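Local atomic coordinates of putative transcriptional regulator (PDB entry 3C8G), a protein that probably catalyses the hydration of fumarate to malate as a homodimeric lyase of the MtlR/FumE family. Residues D10-Q15 with A162-L167. Sequence-based numbering, arbitrary orientation.
Sequences DDVLEQ and AVTTTL
Val-12 and Leu-167 meet tip to tip where helices 9-18 and 148-169 run nearly antiparallel, at 154° between the two short segments. Both methyls of the valine face the same leucine branch: CG1 and CG2 of Val-12 each lie 3.8 Å from CD2 of Leu-167. With CG1 anti to the backbone N (chi1 156°), both methyls of Val-12 are presented to that carbon, and CG1 also comes within 4.4 Å of Val-163 CG2. On this buried side of the contact, Val-12 and Leu-167 both touch Ile-32 of helix 29-40, while Val-163 leans on Phe-94 of helix 87-104.

Packing thins toward Leu-13 and Thr-164, the margin nearer solvent. Leu-13 is exposed, and its CD1 reaches across at a slant to OG1 of Thr-164, 4.2 Å away, a loose approach of a methyl to a hydroxyl. The axes of segments 10-15 and 162-167 approach to 10.7 Å, and the two segments bury just 135 Å² between them.

The closest contacts are aliphatic, and the one polar side-chain atom among them, Thr-164 OG1, is met across the interface by methyls only. With no polar bond linking them, the two segments probably meet here through van der Waals packing, without directional bonds.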
loop_
_atom_site.group_PDB
_atom_site.type_symbol
_atom_site.label_atom_id
_atom_site.label_comp_id
_atom_site.label_asym_id
_atom_site.label_seq_id
_atom_site.Cartn_x
_atom_site.Cartn_y
_atom_site.Cartn_z
ATOM N N ASP A 10 10.531 7.767 -26.744
ATOM C CA ASP A 10 10.628 8.950 -27.585
ATOM C C ASP A 10 9.536 10.002 -27.393
ATOM O O ASP A 10 9.773 11.180 -27.644
ATOM C CB ASP A 10 10.840 8.582 -29.072
ATOM C CG ASP A 10 9.627 7.903 -29.698
ATOM O OD1 ASP A 10 9.341 8.197 -30.885
ATOM O OD2 ASP A 10 8.971 7.075 -29.010
ATOM N N ASP A 11 8.350 9.624 -26.937
ATOM C CA ASP A 11 7.432 10.682 -26.523
ATOM C C ASP A 11 7.710 11.174 -25.092
ATOM O O ASP A 11 7.195 12.218 -24.679
ATOM C CB ASP A 11 5.965 10.308 -26.730
ATOM C CG ASP A 11 5.674 8.894 -26.354
ATOM O OD1 ASP A 11 5.967 8.519 -25.202
ATOM O OD2 ASP A 11 5.153 8.155 -27.212
ATOM N N VAL A 12 8.533 10.427 -24.352
ATOM C CA VAL A 12 9.037 10.881 -23.058
ATOM C C VAL A 12 10.123 11.892 -23.353
ATOM O O VAL A 12 10.321 12.878 -22.633
ATOM C CB VAL A 12 9.602 9.713 -22.207
ATOM C CG1 VAL A 12 10.613 10.210 -21.198
ATOM C CG2 VAL A 12 8.487 8.989 -21.493
ATOM N N LEU A 13 10.816 11.619 -24.445
ATOM C CA LEU A 13 11.961 12.388 -24.859
ATOM C C LEU A 13 11.521 13.712 -25.479
ATOM O O LEU A 13 12.260 14.695 -25.468
ATOM C CB LEU A 13 12.721 11.560 -25.876
ATOM C CG LEU A 13 14.228 11.704 -26.005
ATOM C CD1 LEU A 13 14.904 11.421 -24.652
ATOM C CD2 LEU A 13 14.700 10.723 -27.095
ATOM N N GLU A 14 10.309 13.707 -26.024
ATOM C CA GLU A 14 9.680 14.866 -26.632
ATOM C C GLU A 14 9.183 15.790 -25.552
ATOM O O GLU A 14 9.441 17.001 -25.565
ATOM C CB GLU A 14 8.478 14.411 -27.466
ATOM C CG GLU A 14 7.557 15.537 -27.942
ATOM C CD GLU A 14 6.390 15.010 -28.751
ATOM O OE1 GLU A 14 6.433 15.169 -29.991
ATOM O OE2 GLU A 14 5.455 14.414 -28.152
ATOM N N GLN A 15 8.427 15.193 -24.642
ATOM C CA GLN A 15 7.944 15.861 -23.454
ATOM C C GLN A 15 9.066 16.561 -22.693
ATOM O O GLN A 15 8.904 17.696 -22.292
ATOM C CB GLN A 15 7.213 14.871 -22.551
ATOM C CG GLN A 15 5.734 14.713 -22.866
ATOM C CD GLN A 15 4.996 13.956 -21.769
ATOM O OE1 GLN A 15 4.553 12.832 -21.974
ATOM N NE2 GLN A 15 4.886 14.561 -20.588
ATOM N N ALA A 162 18.918 10.362 -17.054
ATOM C CA ALA A 162 18.543 9.740 -15.803
ATOM C C ALA A 162 17.099 9.249 -15.799
ATOM O O ALA A 162 16.826 8.189 -15.246
ATOM C CB ALA A 162 18.741 10.692 -14.649
ATOM N N VAL A 163 16.164 10.003 -16.386
ATOM C CA VAL A 163 14.761 9.564 -16.282
ATOM C C VAL A 163 14.509 8.458 -17.283
ATOM O O VAL A 163 13.895 7.446 -16.976
ATOM C CB VAL A 163 13.637 10.717 -16.257
ATOM C CG1 VAL A 163 14.165 12.049 -15.779
ATOM C CG2 VAL A 163 12.949 10.873 -17.536
ATOM N N THR A 164 15.048 8.631 -18.469
ATOM C CA THR A 164 15.049 7.570 -19.460
ATOM C C THR A 164 15.603 6.253 -18.920
ATOM O O THR A 164 14.917 5.222 -19.020
ATOM C CB THR A 164 15.742 8.055 -20.711
ATOM O OG1 THR A 164 14.727 8.591 -21.566
ATOM C CG2 THR A 164 16.519 6.976 -21.439
ATOM N N THR A 165 16.797 6.275 -18.320
ATOM C CA THR A 165 17.357 5.026 -17.845
ATOM C C THR A 165 16.584 4.501 -16.641
ATOM O O THR A 165 16.393 3.294 -16.501
ATOM C CB THR A 165 18.942 4.971 -17.707
ATOM O OG1 THR A 165 19.327 4.390 -16.448
ATOM C CG2 THR A 165 19.581 6.294 -17.839
ATOM N N THR A 166 16.086 5.421 -15.820
ATOM C CA THR A 166 15.164 5.089 -14.747
ATOM C C THR A 166 13.929 4.386 -15.283
ATOM O O THR A 166 13.570 3.335 -14.774
ATOM C CB THR A 166 14.747 6.325 -13.956
ATOM O OG1 THR A 166 15.891 6.838 -13.284
ATOM C CG2 THR A 166 13.671 5.980 -12.904
ATOM N N LEU A 167 13.297 4.942 -16.310
ATOM C CA LEU A 167 12.158 4.297 -16.948
ATOM C C LEU A 167 12.462 2.886 -17.492
ATOM O O LEU A 167 11.613 2.008 -17.483
ATOM C CB LEU A 167 11.644 5.197 -18.059
ATOM C CG LEU A 167 10.419 6.104 -17.860
ATOM C CD1 LEU A 167 10.092 6.452 -16.394
ATOM C CD2 LEU A 167 10.539 7.339 -18.712
#